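Local coordinates for protein VP1 (New Jersey polyomavirus-2013, PDB 6Y5Y) that forms the pentameric building blocks of the polyomavirus capsid and binds the sialylated glycan 3'-sialyllactose, consistent with a role in attachment to host cells, at residues Thr39-Trp44 with Val91-Leu96; Met149-Phe154 with Tyr216-Trp221; Cys280-Lys285 with Ile291-Leu296. All coordinates share one frame; numbering follows the deposited sequence. Where two conformers were deposited one is given.

Contact 1. Residues Thr39-Trp44 with Val91-Leu96; sequences TEIELW and VQLPML. With MG (magnesium ion), chain B.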
loop_
_atom_site.group_PDB
_atom_site.type_symbol
_atom_site.label_atom_id
_atom_site.label_comp_id
_atom_site.label_asym_id
_atom_site.label_seq_id
_atom_site.Cartn_x
_atom_site.Cartn_y
_atom_site.Cartn_z
ATOM N N THR D 39 -4.745 18.566 -32.271
ATOM C CA THR D 39 -3.582 19.364 -31.911
ATOM C C THR D 39 -3.097 18.928 -30.534
ATOM O O THR D 39 -3.821 18.273 -29.779
ATOM C CB THR D 39 -3.885 20.872 -31.926
ATOM O OG1 THR D 39 -2.652 21.597 -32.022
ATOM C CG2 THR D 39 -4.609 21.305 -30.651
ATOM N N GLU D 40 -1.852 19.284 -30.219
ATOM C CA GLU D 40 -1.239 18.936 -28.945
ATOM C C GLU D 40 -0.673 20.184 -28.292
ATOM O O GLU D 40 -0.158 21.071 -28.978
ATOM C CB GLU D 40 -0.124 17.903 -29.114
ATOM C CG GLU D 40 -0.626 16.515 -29.434
ATOM C CD GLU D 40 0.466 15.474 -29.335
ATOM O OE1 GLU D 40 1.642 15.867 -29.185
ATOM O OE2 GLU D 40 0.147 14.265 -29.404
ATOM N N ILE D 41 -0.763 20.237 -26.964
ATOM C CA ILE D 41 -0.326 21.382 -26.173
ATOM C C ILE D 41 0.598 20.880 -25.073
ATOM O O ILE D 41 0.248 19.940 -24.351
ATOM C CB ILE D 41 -1.525 22.137 -25.563
ATOM C CG1 ILE D 41 -2.471 22.617 -26.667
ATOM C CG2 ILE D 41 -1.061 23.298 -24.715
ATOM C CD1 ILE D 41 -1.796 23.480 -27.699
ATOM N N GLU D 42 1.768 21.506 -24.939
ATOM C CA GLU D 42 2.710 21.192 -23.873
ATOM C C GLU D 42 2.966 22.435 -23.036
ATOM O O GLU D 42 2.975 23.555 -23.559
ATOM C CB GLU D 42 4.037 20.686 -24.426
ATOM C CG GLU D 42 3.959 19.360 -25.151
ATOM C CD GLU D 42 5.297 18.967 -25.741
ATOM O OE1 GLU D 42 5.635 19.476 -26.835
ATOM O OE2 GLU D 42 6.015 18.160 -25.104
ATOM N N LEU D 43 3.190 22.232 -21.737
ATOM C CA LEU D 43 3.505 23.344 -20.847
ATOM C C LEU D 43 4.092 22.820 -19.542
ATOM O O LEU D 43 3.941 21.647 -19.192
ATOM C CB LEU D 43 2.266 24.200 -20.566
ATOM C CG LEU D 43 1.134 23.446 -19.869
ATOM C CD1 LEU D 43 1.014 23.846 -18.410
ATOM C CD2 LEU D 43 -0.183 23.642 -20.608
ATOM N N TRP D 44 4.778 23.713 -18.838
ATOM C CA TRP D 44 5.192 23.503 -17.459
ATOM C C TRP D 44 4.409 24.444 -16.552
ATOM O O TRP D 44 4.051 25.560 -16.947
ATOM C CB TRP D 44 6.691 23.777 -17.267
ATOM C CG TRP D 44 7.643 22.805 -17.896
ATOM C CD1 TRP D 44 8.285 22.947 -19.091
ATOM C CD2 TRP D 44 8.100 21.566 -17.340
ATOM N NE1 TRP D 44 9.099 21.867 -19.323
ATOM C CE2 TRP D 44 9.003 21.003 -18.264
ATOM C CE3 TRP D 44 7.825 20.875 -16.154
ATOM C CZ2 TRP D 44 9.639 19.779 -18.040
ATOM C CZ3 TRP D 44 8.454 19.663 -15.932
ATOM C CH2 TRP D 44 9.352 19.127 -16.871
ATOM N N VAL D 91 -4.226 28.296 -21.657
ATOM C CA VAL D 91 -3.508 28.229 -22.922
ATOM C C VAL D 91 -4.440 28.673 -24.039
ATOM O O VAL D 91 -5.573 28.181 -24.155
ATOM C CB VAL D 91 -2.963 26.814 -23.182
ATOM C CG1 VAL D 91 -2.135 26.790 -24.455
ATOM C CG2 VAL D 91 -2.139 26.342 -21.991
ATOM N N GLN D 92 -3.973 29.614 -24.855
ATOM C CA GLN D 92 -4.723 30.035 -26.031
ATOM C C GLN D 92 -4.563 28.980 -27.119
ATOM O O GLN D 92 -3.439 28.636 -27.497
ATOM C CB GLN D 92 -4.237 31.399 -26.521
ATOM C CG GLN D 92 -4.971 31.883 -27.750
ATOM C CD GLN D 92 -6.451 32.043 -27.498
ATOM O OE1 GLN D 92 -6.863 32.647 -26.503
ATOM N NE2 GLN D 92 -7.267 31.494 -28.393
ATOM N N LEU D 93 -5.679 28.448 -27.596
ATOM C CA LEU D 93 -5.679 27.442 -28.647
ATOM C C LEU D 93 -5.862 28.104 -30.002
ATOM O O LEU D 93 -6.246 29.275 -30.089
ATOM C CB LEU D 93 -6.791 26.435 -28.384
ATOM C CG LEU D 93 -6.657 25.677 -27.064
ATOM C CD1 LEU D 93 -7.904 24.854 -26.819
ATOM C CD2 LEU D 93 -5.423 24.790 -27.106
ATOM N N PRO D 94 -5.591 27.379 -31.092
ATOM C CA PRO D 94 -5.885 27.925 -32.423
ATOM C C PRO D 94 -7.350 28.318 -32.549
ATOM O O PRO D 94 -8.251 27.591 -32.119
ATOM C CB PRO D 94 -5.524 26.775 -33.368
ATOM C CG PRO D 94 -4.483 26.000 -32.629
ATOM C CD PRO D 94 -4.857 26.102 -31.170
ATOM N N MET D 95 -7.577 29.497 -33.125
ATOM C CA MET D 95 -8.931 29.991 -33.350
ATOM C C MET D 95 -9.677 29.074 -34.316
ATOM O O MET D 95 -9.159 28.717 -35.378
ATOM C CB MET D 95 -8.880 31.416 -33.900
ATOM C CG MET D 95 -10.221 32.129 -33.937
ATOM S SD MET D 95 -10.196 33.597 -34.996
ATOM C CE MET D 95 -8.923 33.154 -36.189
ATOM N N LEU D 96 -10.902 28.701 -33.949
ATOM C CA LEU D 96 -11.640 27.687 -34.697
ATOM C C LEU D 96 -12.723 28.258 -35.601
ATOM O O LEU D 96 -12.898 27.780 -36.729
ATOM C CB LEU D 96 -12.271 26.683 -33.729
ATOM C CG LEU D 96 -11.315 25.608 -33.221
ATOM C CD1 LEU D 96 -12.073 24.612 -32.359
ATOM C CD2 LEU D 96 -10.637 24.904 -34.391
HETATM MG MG MG B . 7.453 16.746 -26.502
#
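I41 meets V91 and L93 through both branches of its side chain, in a small apolar patch between strand 39-44 and the end of strand 87-92. From CB of I41, which points toward 91-96, the two branches part. CG2 lies anti to the backbone N (chi1 of the CG1 branch -58°) and touches CG1 of V91 at 3.7 Å, the two side chains running past each other in opposite directions. CG1 takes the other course, coming within 3.7 Å of L93 CD2. CD1, the tip, stays on the same leucine methyl, 3.9 Å from L93 CD2, so L93 CD2 lies alongside the CG1-CD1 bond. The second branch of V91 serves the next inward-pointing residue of the strand: V91 CG2 lies 3.6 Å from L43 CD2. Within 91-96, Q92 NE2 donates to L93 O, 3.0 Å long and on a lone pair of that carbonyl. L29 of a neighbouring subunit packs on both L43 and V91. Strand alternation sends E42 to the reverse side, where its OE2 binds a magnesium ion at 2.5 Å and is also hydrogen-bonded to Y299 OH. The two backbones, 8.2 Å apart between the CA atoms of I41 and V91, are each hydrogen-bonded to other strands: 39-44 to 291-310, V91 to L272. Between these two segments the contact rests on apolar side-chain packing, without a backbone bond, as between the two layers of a jelly roll, while the carboxylate chemistry of the metal site is kept on the opposite face of strand 39-44.

Contact 2. Residues Met149-Phe154 with Tyr216-Trp221; sequences MNYHMF and YPVEEW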
loop_
_atom_site.group_PDB
_atom_site.type_symbol
_atom_site.label_atom_id
_atom_site.label_comp_id
_atom_site.label_asym_id
_atom_site.label_seq_id
_atom_site.Cartn_x
_atom_site.Cartn_y
_atom_site.Cartn_z
ATOM N N MET D 149 3.508 15.201 4.688
ATOM C CA MET D 149 2.270 15.236 3.928
ATOM C C MET D 149 2.515 15.545 2.457
ATOM O O MET D 149 3.288 16.444 2.103
ATOM C CB MET D 149 1.321 16.257 4.533
ATOM C CG MET D 149 1.957 17.594 4.738
ATOM S SD MET D 149 0.891 18.584 5.758
ATOM C CE MET D 149 1.066 17.800 7.364
ATOM N N ASN D 150 1.858 14.773 1.602
ATOM C CA ASN D 150 1.926 14.924 0.154
ATOM C C ASN D 150 0.522 15.254 -0.330
ATOM O O ASN D 150 -0.439 14.579 0.052
ATOM C CB ASN D 150 2.434 13.643 -0.526
ATOM C CG ASN D 150 3.934 13.675 -0.806
ATOM O OD1 ASN D 150 4.373 13.568 -1.959
ATOM N ND2 ASN D 150 4.734 13.819 0.255
ATOM N N TYR D 151 0.402 16.302 -1.141
ATOM C CA TYR D 151 -0.873 16.704 -1.735
ATOM C C TYR D 151 -0.632 16.874 -3.224
ATOM O O TYR D 151 0.105 17.776 -3.631
ATOM C CB TYR D 151 -1.394 18.000 -1.111
ATOM C CG TYR D 151 -2.770 18.432 -1.591
ATOM C CD1 TYR D 151 -3.932 17.944 -0.986
ATOM C CD2 TYR D 151 -2.906 19.361 -2.614
ATOM C CE1 TYR D 151 -5.192 18.362 -1.411
ATOM C CE2 TYR D 151 -4.147 19.783 -3.042
ATOM C CZ TYR D 151 -5.288 19.283 -2.440
ATOM O OH TYR D 151 -6.524 19.710 -2.876
ATOM N N HIS D 152 -1.238 16.004 -4.034
ATOM C CA HIS D 152 -0.996 15.989 -5.471
ATOM C C HIS D 152 -2.323 16.036 -6.207
ATOM O O HIS D 152 -3.198 15.195 -5.975
ATOM C CB HIS D 152 -0.184 14.759 -5.874
ATOM C CG HIS D 152 1.185 14.756 -5.281
ATOM N ND1 HIS D 152 2.183 15.596 -5.723
ATOM C CD2 HIS D 152 1.706 14.065 -4.243
ATOM C CE1 HIS D 152 3.271 15.403 -4.999
ATOM N NE2 HIS D 152 3.005 14.487 -4.086
ATOM N N MET D 153 -2.471 17.022 -7.084
ATOM C CA MET D 153 -3.675 17.149 -7.892
ATOM C C MET D 153 -3.302 17.735 -9.240
ATOM O O MET D 153 -2.413 18.587 -9.324
ATOM C CB MET D 153 -4.709 18.038 -7.201
ATOM C CG MET D 153 -6.065 18.011 -7.872
ATOM S SD MET D 153 -6.757 19.672 -7.971
ATOM C CE MET D 153 -5.351 20.497 -8.704
ATOM N N PHE D 154 -3.962 17.271 -10.295
ATOM C CA PHE D 154 -3.894 17.982 -11.561
ATOM C C PHE D 154 -5.290 18.038 -12.161
ATOM O O PHE D 154 -6.165 17.239 -11.820
ATOM C CB PHE D 154 -2.857 17.360 -12.513
ATOM C CG PHE D 154 -3.266 16.045 -13.120
ATOM C CD1 PHE D 154 -2.977 14.846 -12.478
ATOM C CD2 PHE D 154 -3.892 16.007 -14.352
ATOM C CE1 PHE D 154 -3.335 13.630 -13.045
ATOM C CE2 PHE D 154 -4.257 14.794 -14.920
ATOM C CZ PHE D 154 -3.975 13.610 -14.264
ATOM N N TYR D 216 -5.044 30.891 -4.580
ATOM C CA TYR D 216 -6.004 30.128 -3.798
ATOM C C TYR D 216 -5.265 29.077 -2.983
ATOM O O TYR D 216 -4.707 28.133 -3.569
ATOM C CB TYR D 216 -7.028 29.468 -4.725
ATOM C CG TYR D 216 -7.890 30.479 -5.457
ATOM C CD1 TYR D 216 -7.438 31.104 -6.622
ATOM C CD2 TYR D 216 -9.134 30.840 -4.957
ATOM C CE1 TYR D 216 -8.216 32.044 -7.277
ATOM C CE2 TYR D 216 -9.928 31.767 -5.618
ATOM C CZ TYR D 216 -9.460 32.376 -6.759
ATOM O OH TYR D 216 -10.248 33.312 -7.389
ATOM N N PRO D 217 -5.203 29.202 -1.657
ATOM C CA PRO D 217 -4.460 28.218 -0.855
ATOM C C PRO D 217 -5.149 26.858 -0.832
ATOM O O PRO D 217 -6.376 26.761 -0.733
ATOM C CB PRO D 217 -4.430 28.845 0.544
ATOM C CG PRO D 217 -4.605 30.343 0.291
ATOM C CD PRO D 217 -5.552 30.411 -0.881
ATOM N N VAL D 218 -4.340 25.802 -0.889
ATOM C CA VAL D 218 -4.911 24.455 -0.905
ATOM C C VAL D 218 -5.554 24.118 0.436
ATOM O O VAL D 218 -6.494 23.315 0.491
ATOM C CB VAL D 218 -3.855 23.398 -1.298
ATOM C CG1 VAL D 218 -3.128 23.792 -2.565
ATOM C CG2 VAL D 218 -2.886 23.185 -0.192
ATOM N N GLU D 219 -5.094 24.731 1.535
ATOM C CA GLU D 219 -5.706 24.420 2.824
ATOM C C GLU D 219 -7.089 25.043 2.989
ATOM O O GLU D 219 -7.782 24.723 3.959
ATOM C CB GLU D 219 -4.782 24.851 3.966
ATOM C CG GLU D 219 -4.644 26.362 4.130
ATOM C CD GLU D 219 -3.424 26.727 4.976
ATOM O OE1 GLU D 219 -2.310 26.772 4.418
ATOM O OE2 GLU D 219 -3.583 26.934 6.198
ATOM N N GLU D 220 -7.511 25.899 2.062
ATOM C CA GLU D 220 -8.829 26.522 2.114
ATOM C C GLU D 220 -9.732 26.188 0.934
ATOM O O GLU D 220 -10.934 26.464 1.012
ATOM C CB GLU D 220 -8.694 28.055 2.184
ATOM C CG GLU D 220 -8.144 28.577 3.511
ATOM C CD GLU D 220 -7.893 30.083 3.467
ATOM O OE1 GLU D 220 -7.084 30.528 2.626
ATOM O OE2 GLU D 220 -8.532 30.811 4.248
ATOM N N TRP D 221 -9.196 25.637 -0.157
ATOM C CA TRP D 221 -9.948 25.457 -1.395
ATOM C C TRP D 221 -9.710 24.060 -1.945
ATOM O O TRP D 221 -8.560 23.620 -2.048
ATOM C CB TRP D 221 -9.557 26.499 -2.459
ATOM C CG TRP D 221 -9.804 27.941 -2.059
ATOM C CD1 TRP D 221 -8.875 28.836 -1.588
ATOM C CD2 TRP D 221 -11.055 28.644 -2.093
ATOM N NE1 TRP D 221 -9.474 30.050 -1.338
ATOM C CE2 TRP D 221 -10.810 29.958 -1.634
ATOM C CE3 TRP D 221 -12.358 28.289 -2.468
ATOM C CZ2 TRP D 221 -11.819 30.917 -1.541
ATOM C CZ3 TRP D 221 -13.360 29.244 -2.376
ATOM C CH2 TRP D 221 -13.083 30.545 -1.920
#
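Y151 and V218 make the apolar part of this contact, one ring carbon set against a branched side chain. Y151 holds its ring out from strand 150-157, CG anti to the backbone N (chi1 -175°), and CE2 comes to 4.0 Å from V218 CB and 4.2 Å from V218 CG1. The approach to the ring is oblique, and the two side chains slide past each other in opposite directions. V218 also packs on A277 and I279 of the adjoining strand.

Polar links run beside this packing. Y151 OH stays 4.5 Å from W221 O, too far for a bond, but the hydroxyl of Y86 is hydrogen-bonded to both and bridges them. On the strand's other side H152 NE2 donates to N150 OD1 at 2.7 Å, nearly straight (165°) and in the imidazole plane; since H152 ND1 is bonded to D278 OD1, the ring is held at both nitrogens. In 216-221, E220 N bonds to P217 O at 3.1 Å, closing a type I turn that presents V218 to the strand.

Aromatic packing sits beside that turn: Y216 CD2 lies 3.7 Å above one face of the W221 ring, offset toward the rim, while P217 CD lies at the indole edge.

Another subunit closes round the site, with F249 meeting the Y151 ring and I124 packing on V218. Segment 216-221 belongs to the long excursion between strands 150-157 and 231-238, neighbours in the capsid-protein jelly roll, and here it folds back against the strand it left.

Contact 3. Residues Cys280-Lys285 with Ile291-Leu296; sequences CGVLVK and IRYRGL. With SIA (N-acetyl-alpha-neuraminic acid), chain N; GAL (beta-D-galactopyranose), chain C.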
loop_
_atom_site.group_PDB
_atom_site.type_symbol
_atom_site.label_atom_id
_atom_site.label_comp_id
_atom_site.label_asym_id
_atom_site.label_seq_id
_atom_site.Cartn_x
_atom_site.Cartn_y
_atom_site.Cartn_z
ATOM N N CYS D 280 5.220 18.033 -1.945
ATOM C CA CYS D 280 5.928 16.763 -1.863
ATOM C C CYS D 280 6.389 16.410 -0.456
ATOM O O CYS D 280 6.887 15.302 -0.241
ATOM C CB CYS D 280 7.116 16.768 -2.828
ATOM S SG CYS D 280 6.603 16.992 -4.523
ATOM N N GLY D 281 6.209 17.292 0.507
ATOM C CA GLY D 281 6.626 17.014 1.859
ATOM C C GLY D 281 7.038 18.311 2.522
ATOM O O GLY D 281 6.741 19.395 2.030
ATOM N N VAL D 282 7.724 18.176 3.651
ATOM C CA VAL D 282 8.182 19.344 4.393
ATOM C C VAL D 282 9.664 19.216 4.706
ATOM O O VAL D 282 10.222 18.115 4.788
ATOM C CB VAL D 282 7.396 19.573 5.700
ATOM C CG1 VAL D 282 5.890 19.623 5.433
ATOM C CG2 VAL D 282 7.770 18.521 6.741
ATOM N N LEU D 283 10.296 20.376 4.876
ATOM C CA LEU D 283 11.627 20.507 5.450
ATOM C C LEU D 283 11.471 20.940 6.903
ATOM O O LEU D 283 10.603 21.755 7.217
ATOM C CB LEU D 283 12.447 21.537 4.668
ATOM C CG LEU D 283 13.831 21.968 5.183
ATOM C CD1 LEU D 283 14.748 22.269 4.019
ATOM C CD2 LEU D 283 13.733 23.185 6.103
ATOM N N VAL D 284 12.283 20.376 7.793
ATOM C CA VAL D 284 12.240 20.711 9.215
ATOM C C VAL D 284 13.493 21.501 9.557
ATOM O O VAL D 284 14.611 21.020 9.339
ATOM C CB VAL D 284 12.139 19.460 10.104
ATOM C CG1 VAL D 284 12.186 19.842 11.584
ATOM C CG2 VAL D 284 10.874 18.664 9.778
ATOM N N LYS D 285 13.303 22.688 10.129
ATOM C CA LYS D 285 14.413 23.571 10.478
ATOM C C LYS D 285 15.154 23.071 11.709
ATOM O O LYS D 285 14.545 22.652 12.697
ATOM C CB LYS D 285 13.909 24.992 10.744
ATOM C CG LYS D 285 13.678 25.826 9.500
ATOM C CD LYS D 285 13.517 27.309 9.844
ATOM C CE LYS D 285 14.863 27.973 10.078
ATOM N NZ LYS D 285 14.711 29.389 10.517
ATOM N N ILE D 291 8.621 24.150 10.069
ATOM C CA ILE D 291 8.634 23.484 8.770
ATOM C C ILE D 291 8.410 24.467 7.628
ATOM O O ILE D 291 7.843 25.549 7.793
ATOM C CB ILE D 291 7.592 22.330 8.692
ATOM C CG1 ILE D 291 6.163 22.871 8.798
ATOM C CG2 ILE D 291 7.833 21.322 9.797
ATOM C CD1 ILE D 291 5.468 23.053 7.456
ATOM N N ARG D 292 8.873 24.058 6.449
ATOM C CA ARG D 292 8.526 24.649 5.167
ATOM C C ARG D 292 8.021 23.534 4.267
ATOM O O ARG D 292 8.601 22.449 4.262
ATOM C CB ARG D 292 9.727 25.298 4.468
ATOM C CG ARG D 292 10.434 26.420 5.234
ATOM C CD ARG D 292 11.664 26.861 4.442
ATOM N NE ARG D 292 12.391 27.953 5.096
ATOM C CZ ARG D 292 12.244 29.238 4.783
ATOM N NH1 ARG D 292 11.386 29.602 3.838
ATOM N NH2 ARG D 292 12.952 30.168 5.425
ATOM N N TYR D 293 6.961 23.802 3.506
ATOM C CA TYR D 293 6.530 22.868 2.465
ATOM C C TYR D 293 7.467 22.952 1.267
ATOM O O TYR D 293 8.043 24.005 0.981
ATOM C CB TYR D 293 5.103 23.176 1.998
ATOM C CG TYR D 293 4.032 22.999 3.049
ATOM C CD1 TYR D 293 3.576 21.725 3.406
ATOM C CD2 TYR D 293 3.447 24.102 3.663
ATOM C CE1 TYR D 293 2.587 21.565 4.354
ATOM C CE2 TYR D 293 2.446 23.951 4.618
ATOM C CZ TYR D 293 2.025 22.683 4.960
ATOM O OH TYR D 293 1.039 22.534 5.905
ATOM N N ARG D 294 7.602 21.833 0.550
ATOM C CA ARG D 294 8.383 21.769 -0.680
ATOM C C ARG D 294 7.494 21.257 -1.805
ATOM O O ARG D 294 6.801 20.249 -1.640
ATOM C CB ARG D 294 9.612 20.863 -0.507
ATOM C CG ARG D 294 10.369 20.535 -1.798
ATOM C CD ARG D 294 10.825 21.799 -2.528
ATOM N NE ARG D 294 11.810 21.525 -3.576
ATOM C CZ ARG D 294 12.091 22.358 -4.572
ATOM N NH1 ARG D 294 11.451 23.518 -4.670
ATOM N NH2 ARG D 294 13.016 22.037 -5.469
ATOM N N GLY D 295 7.498 21.962 -2.931
ATOM C CA GLY D 295 6.766 21.544 -4.108
ATOM C C GLY D 295 7.698 21.325 -5.280
ATOM O O GLY D 295 8.843 21.772 -5.230
ATOM N N LEU D 296 7.241 20.644 -6.329
ATOM C CA LEU D 296 8.029 20.386 -7.525
ATOM C C LEU D 296 7.235 20.775 -8.762
ATOM O O LEU D 296 5.999 20.814 -8.724
ATOM C CB LEU D 296 8.430 18.902 -7.609
ATOM C CG LEU D 296 9.507 18.444 -6.625
ATOM C CD1 LEU D 296 9.776 16.943 -6.777
ATOM C CD2 LEU D 296 10.781 19.250 -6.830
HETATM C C1 SIA N . 11.756 31.250 11.742
HETATM C C2 SIA N . 12.472 32.577 11.223
HETATM C C3 SIA N . 12.683 32.643 9.702
HETATM C C4 SIA N . 11.406 32.863 8.883
HETATM C C5 SIA N . 10.661 34.092 9.432
HETATM C C6 SIA N . 10.451 33.937 10.954
HETATM C C7 SIA N . 9.782 35.149 11.655
HETATM C C8 SIA N . 9.811 34.970 13.190
HETATM C C9 SIA N . 8.976 36.021 13.905
HETATM C C10 SIA N . 9.054 35.277 7.959
HETATM C C11 SIA N . 7.599 35.369 7.517
HETATM N N5 SIA N . 9.336 34.312 8.864
HETATM O O1A SIA N . 12.184 30.179 11.253
HETATM O O1B SIA N . 10.841 31.442 12.606
HETATM O O4 SIA N . 11.687 33.060 7.479
HETATM O O6 SIA N . 11.690 33.748 11.624
HETATM O O7 SIA N . 10.406 36.356 11.234
HETATM O O8 SIA N . 9.382 33.662 13.572
HETATM O O9 SIA N . 9.015 35.719 15.307
HETATM O O10 SIA N . 9.897 36.043 7.506
HETATM C C1 GAL C . 14.517 33.774 15.419
HETATM C C2 GAL C . 14.331 33.860 13.910
HETATM C C3 GAL C . 13.669 32.567 13.361
HETATM C C4 GAL C . 14.483 31.362 13.812
HETATM C C5 GAL C . 14.590 31.396 15.329
HETATM C C6 GAL C . 15.401 30.262 15.937
HETATM O O2 GAL C . 13.503 34.974 13.549
HETATM O O3 GAL C . 13.640 32.566 11.947
HETATM O O4 GAL C . 15.788 31.413 13.240
HETATM O O5 GAL C . 15.227 32.613 15.765
HETATM O O6 GAL C . 15.205 30.204 17.340
#
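V282 and Y293 stand side by side on one face of an antiparallel hairpin, pointing the same way, with V282 CG1 3.7 Å from Y293 CD1. I291, next on that face, bends back over the tyrosine. Its CG1 is wedged between the backbone N and carbonyl carbon (chi1 65°), which brings CD1 to 4.2 Å above the centre of the Y293 ring and also against V282 CG1. The other branch, I291 CG2, lies 4.0 Å from V284 CG2, the two side chains crossing at a slant. The tyrosine hydroxyl reaches a neighbouring subunit, bonded there to I124 O.

On the reverse face L283, R292 and R294 project. R292 runs extended to NE; its guanidinium donates to S65 O and lies in cation-pi contact with W61, which would help hold it near the glycan. R292 NH2 is still 3.8 Å from O4 of the sialic acid, too long for a bond. K285, just past the strand end, bends at chi3 (80°) and delivers NZ to the sialic acid carboxylate oxygen O1A at 2.7 Å. R294 turns off instead to G63 O and to Q200 O of another subunit.

The backbones, at 148° between strand directions, are tied by a reciprocal pair: L283 N to R292 O, 2.7 Å, and R292 N to L283 O, 3.0 Å. Near the inner end, C280 N bonds to R294 O, and C280 SG rests on L296.

The V282-I291-Y293 face is mainly apolar and packs toward one neighbouring subunit, the tyrosine hydroxyl excepted, while R294 on the other face reaches a second. K285, whose positive charge would favour the sugar carboxylate, and R292, near O4, lie in the glycan pocket with E66, H69 and D287.

Overall arrangement
All three contacts belong to one jelly roll, but at different depths. Contact 2 lies near the middle of the chain and is buried, contact 3 is buried yet ends at the glycan pocket, and contact 1 is only partly buried, on the opposite side of the chain's centre from contact 3. Contacts 1 and 3 hold different strands that pair in the sheet: 28-45 with 291-310, and 87-92 with 271-284. Contact 1 spans the layers by aliphatic packing, contact 2 sets a tyrosine ring against a valine, and contact 3 combines backbone pairing with side-chain packing. Contacts 2 and 3 touch directly, through N150 and C280, and both meet the same neighbouring subunit.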